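PDB 5T3U: PTS system, IIA component from Streptococcus pneumoniae serotype 4, which probably serves as a cytoplasmic phosphoryl carrier of the mannose-type phosphotransferase system, associated with fucose utilization and sugar transport. Local coordinates for residues Q69-I78 with S95-L106. Numbering follows the deposited sequence.
Sequences QEVIVLTDLI and SVDIVTGFNIPL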
loop_
_atom_site.group_PDB
_atom_site.type_symbol
_atom_site.label_atom_id
_atom_site.label_comp_id
_atom_site.label_asym_id
_atom_site.label_seq_id
_atom_site.Cartn_x
_atom_site.Cartn_y
_atom_site.Cartn_z
ATOM N N GLN A 69 20.822 8.226 11.344
ATOM C CA GLN A 69 20.493 9.078 12.499
ATOM C C GLN A 69 19.041 8.944 12.978
ATOM O O GLN A 69 18.772 9.038 14.185
ATOM C CB GLN A 69 20.754 10.549 12.183
ATOM C CG GLN A 69 22.232 10.917 12.036
ATOM C CD GLN A 69 22.369 12.400 11.733
ATOM O OE1 GLN A 69 22.663 12.793 10.606
ATOM N NE2 GLN A 69 22.084 13.228 12.717
ATOM N N GLU A 70 18.115 8.777 12.031
ATOM C CA GLU A 70 16.714 8.553 12.335
ATOM C C GLU A 70 16.181 7.341 11.579
ATOM O O GLU A 70 16.801 6.880 10.602
ATOM C CB GLU A 70 15.903 9.726 11.841
ATOM C CG GLU A 70 16.219 11.056 12.423
ATOM C CD GLU A 70 15.492 12.129 11.653
ATOM O OE1 GLU A 70 14.779 11.799 10.660
ATOM O OE2 GLU A 70 15.636 13.300 12.033
ATOM N N VAL A 71 15.030 6.825 12.021
ATOM C CA VAL A 71 14.316 5.773 11.289
ATOM C C VAL A 71 12.821 6.144 11.171
ATOM O O VAL A 71 12.198 6.588 12.142
ATOM C CB VAL A 71 14.532 4.392 11.948
ATOM C CG1 VAL A 71 13.628 3.301 11.320
ATOM C CG2 VAL A 71 15.979 3.985 11.850
ATOM N N ILE A 72 12.263 5.995 9.973
ATOM C CA ILE A 72 10.818 6.026 9.789
ATOM C C ILE A 72 10.327 4.587 9.657
ATOM O O ILE A 72 10.811 3.817 8.839
ATOM C CB ILE A 72 10.402 6.922 8.583
ATOM C CG1 ILE A 72 10.963 8.337 8.784
ATOM C CG2 ILE A 72 8.824 7.027 8.436
ATOM C CD1 ILE A 72 10.770 9.220 7.585
ATOM N N VAL A 73 9.408 4.223 10.541
ATOM C CA VAL A 73 8.702 2.971 10.476
ATOM C C VAL A 73 7.391 3.228 9.727
ATOM O O VAL A 73 6.587 4.106 10.120
ATOM C CB VAL A 73 8.401 2.418 11.906
ATOM C CG1 VAL A 73 7.669 1.081 11.837
ATOM C CG2 VAL A 73 9.693 2.262 12.714
ATOM N N LEU A 74 7.187 2.482 8.647
ATOM C CA LEU A 74 5.905 2.499 7.921
ATOM C C LEU A 74 5.150 1.243 8.291
ATOM O O LEU A 74 5.696 0.134 8.193
ATOM C CB LEU A 74 6.130 2.547 6.414
ATOM C CG LEU A 74 6.931 3.735 5.864
ATOM C CD1 LEU A 74 6.987 3.630 4.325
ATOM C CD2 LEU A 74 6.380 5.097 6.326
ATOM N N THR A 75 3.915 1.407 8.758
ATOM C CA THR A 75 3.096 0.238 9.079
ATOM C C THR A 75 1.794 0.236 8.254
ATOM O O THR A 75 1.339 1.278 7.771
ATOM C CB THR A 75 2.753 0.169 10.569
ATOM O OG1 THR A 75 1.918 1.280 10.880
ATOM C CG2 THR A 75 4.061 0.183 11.460
ATOM N N ASP A 76 1.218 -0.951 8.105
ATOM C CA ASP A 76 0.113 -1.149 7.178
ATOM C C ASP A 76 -1.181 -0.467 7.605
ATOM O O ASP A 76 -1.845 0.148 6.779
ATOM C CB ASP A 76 -0.094 -2.644 6.836
ATOM C CG ASP A 76 -0.138 -3.567 8.073
ATOM O OD1 ASP A 76 0.150 -3.123 9.215
ATOM O OD2 ASP A 76 -0.429 -4.780 7.868
ATOM N N LEU A 77 -1.518 -0.557 8.893
ATOM C CA LEU A 77 -2.708 0.096 9.395
ATOM C C LEU A 77 -2.675 0.297 10.932
ATOM O O LEU A 77 -2.003 -0.452 11.652
ATOM C CB LEU A 77 -3.952 -0.691 8.949
ATOM C CG LEU A 77 -4.389 -1.949 9.683
ATOM C CD1 LEU A 77 -5.636 -2.543 9.000
ATOM C CD2 LEU A 77 -3.299 -3.019 9.798
ATOM N N ILE A 78 -3.400 1.302 11.413
ATOM C CA ILE A 78 -3.566 1.529 12.841
ATOM C C ILE A 78 -4.206 0.302 13.549
ATOM O O ILE A 78 -5.100 -0.349 13.017
ATOM C CB ILE A 78 -4.353 2.852 13.118
ATOM C CG1 ILE A 78 -4.176 3.339 14.578
ATOM C CG2 ILE A 78 -5.848 2.710 12.764
ATOM C CD1 ILE A 78 -2.807 3.969 14.891
ATOM N N SER A 95 14.084 9.743 17.676
ATOM C CA SER A 95 14.744 9.391 16.414
ATOM C C SER A 95 13.919 8.379 15.583
ATOM O O SER A 95 14.277 8.068 14.445
ATOM C CB SER A 95 16.112 8.807 16.673
ATOM O OG SER A 95 15.949 7.638 17.446
ATOM N N VAL A 96 12.826 7.874 16.147
ATOM C CA VAL A 96 11.999 6.893 15.426
ATOM C C VAL A 96 10.625 7.470 15.179
ATOM O O VAL A 96 9.888 7.748 16.126
ATOM C CB VAL A 96 11.859 5.567 16.191
ATOM C CG1 VAL A 96 10.860 4.622 15.483
ATOM C CG2 VAL A 96 13.220 4.893 16.350
ATOM N N ASP A 97 10.293 7.655 13.902
ATOM C CA ASP A 97 8.946 8.055 13.533
ATOM C C ASP A 97 8.117 6.874 13.066
ATOM O O ASP A 97 8.660 5.900 12.555
ATOM C CB ASP A 97 8.975 9.141 12.458
ATOM C CG ASP A 97 9.378 10.479 13.024
ATOM O OD1 ASP A 97 8.688 10.938 13.963
ATOM O OD2 ASP A 97 10.398 11.042 12.556
ATOM N N ILE A 98 6.799 6.981 13.252
ATOM C CA ILE A 98 5.867 5.917 12.857
ATOM C C ILE A 98 4.741 6.505 12.009
ATOM O O ILE A 98 3.982 7.345 12.490
ATOM C CB ILE A 98 5.256 5.175 14.085
ATOM C CG1 ILE A 98 6.374 4.684 15.039
ATOM C CG2 ILE A 98 4.344 4.007 13.586
ATOM C CD1 ILE A 98 5.876 4.227 16.395
ATOM N N VAL A 99 4.653 6.085 10.742
ATOM C CA VAL A 99 3.571 6.545 9.852
ATOM C C VAL A 99 2.794 5.311 9.420
ATOM O O VAL A 99 3.368 4.368 8.874
ATOM C CB VAL A 99 4.089 7.360 8.631
ATOM C CG1 VAL A 99 2.930 7.852 7.752
ATOM C CG2 VAL A 99 4.897 8.563 9.098
ATOM N N THR A 100 1.493 5.296 9.707
ATOM C CA THR A 100 0.709 4.121 9.381
ATOM C C THR A 100 -0.134 4.321 8.099
ATOM O O THR A 100 -0.193 5.425 7.573
ATOM C CB THR A 100 -0.169 3.619 10.575
ATOM O OG1 THR A 100 -0.680 2.327 10.243
ATOM C CG2 THR A 100 -1.335 4.522 10.816
ATOM N N GLY A 101 -0.759 3.254 7.605
ATOM C CA GLY A 101 -1.608 3.373 6.406
ATOM C C GLY A 101 -0.853 3.751 5.135
ATOM O O GLY A 101 -1.445 4.331 4.207
ATOM N N PHE A 102 0.440 3.401 5.063
ATOM C CA PHE A 102 1.289 3.822 3.946
ATOM C C PHE A 102 0.848 3.300 2.575
ATOM O O PHE A 102 0.222 2.232 2.465
ATOM C CB PHE A 102 2.773 3.449 4.185
ATOM C CG PHE A 102 3.114 1.994 3.928
ATOM C CD1 PHE A 102 3.066 1.055 4.958
ATOM C CD2 PHE A 102 3.538 1.576 2.674
ATOM C CE1 PHE A 102 3.398 -0.310 4.723
ATOM C CE2 PHE A 102 3.858 0.235 2.427
ATOM C CZ PHE A 102 3.796 -0.710 3.462
ATOM N N ASN A 103 1.241 4.031 1.539
ATOM C CA ASN A 103 0.985 3.644 0.162
ATOM C C ASN A 103 2.299 3.721 -0.633
ATOM O O ASN A 103 3.348 4.040 -0.076
ATOM C CB ASN A 103 -0.147 4.505 -0.448
ATOM C CG ASN A 103 0.142 5.986 -0.386
ATOM O OD1 ASN A 103 1.250 6.391 -0.004
ATOM N ND2 ASN A 103 -0.846 6.819 -0.766
ATOM N N ILE A 104 2.267 3.371 -1.914
ATOM C CA ILE A 104 3.499 3.386 -2.710
ATOM C C ILE A 104 4.063 4.815 -2.807
ATOM O O ILE A 104 5.246 5.014 -2.612
ATOM C CB ILE A 104 3.301 2.668 -4.075
ATOM C CG1 ILE A 104 3.474 1.171 -3.878
ATOM C CG2 ILE A 104 4.263 3.200 -5.210
ATOM C CD1 ILE A 104 4.886 0.716 -3.533
ATOM N N PRO A 105 3.208 5.829 -3.044
ATOM C CA PRO A 105 3.762 7.201 -3.103
ATOM C C PRO A 105 4.569 7.652 -1.869
ATOM O O PRO A 105 5.616 8.294 -2.039
ATOM C CB PRO A 105 2.512 8.063 -3.260
ATOM C CG PRO A 105 1.566 7.169 -4.057
ATOM C CD PRO A 105 1.775 5.813 -3.426
ATOM N N LEU A 106 4.092 7.346 -0.654
ATOM C CA LEU A 106 4.871 7.605 0.563
ATOM C C LEU A 106 6.219 6.879 0.553
ATOM O O LEU A 106 7.278 7.503 0.771
ATOM C CB LEU A 106 4.081 7.206 1.820
ATOM C CG LEU A 106 4.733 7.574 3.196
ATOM C CD1 LEU A 106 5.099 9.043 3.341
ATOM C CD2 LEU A 106 3.791 7.175 4.328
HETATM O O HOH W 1 12.496 9.938 12.125
HETATM O O HOH W 2 -1.522 0.654 4.177
#
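V71, V73 and T75 alternate with S95, D97 and V99 in a ladder of backbone hydrogen bonds that zips strand 70-75 to strand 96-100 in parallel. V71 N donates to S95 O, D97 N to V71 O, V99 N to V73 O, and T75 N to V99 O. The V73 N to D97 O bond is nearly straight at the hydrogen (174°), although the donor is tilted from the carbonyl plane. The bond from G101 N to T75 O is weak, bent to 117° at the hydrogen.

T75 OG1 and T100 OG1 are hydrogen-bonded at 2.9 Å; T100 carries its hydroxyl anti to the backbone N (chi1 -168°), which brings it across to T75. N83 of helix 81-90 also hydrogen-bonds T75 OG1. A water donates to both D76 O and F102 O, bridging the two loops.

Apolar side chains of the two strands meet on both faces of the sheet. On one, V73 CG2 meets V96 CG1 at 3.8 Å. On the other, L74 runs alongside V99, its CD2 4.0 Å from V99 CB, and the same methyl touches L106 CD2 at 3.9 Å. The F102 ring turns its edge to the backbone of T75, with CD1 3.3 Å from T75 O, while its CD1 also lies against L74 CB.

N103 OD1 accepts from L106 N, an N-cap for helix 104-112. In the second subunit a strand pairs antiparallel with V99 and T100, continuing the sheet across the dimer. Strand 68-75, helix 81-90 and strand 96-100 form a beta-alpha-beta crossover of the mannose-family EIIA alpha/beta fold.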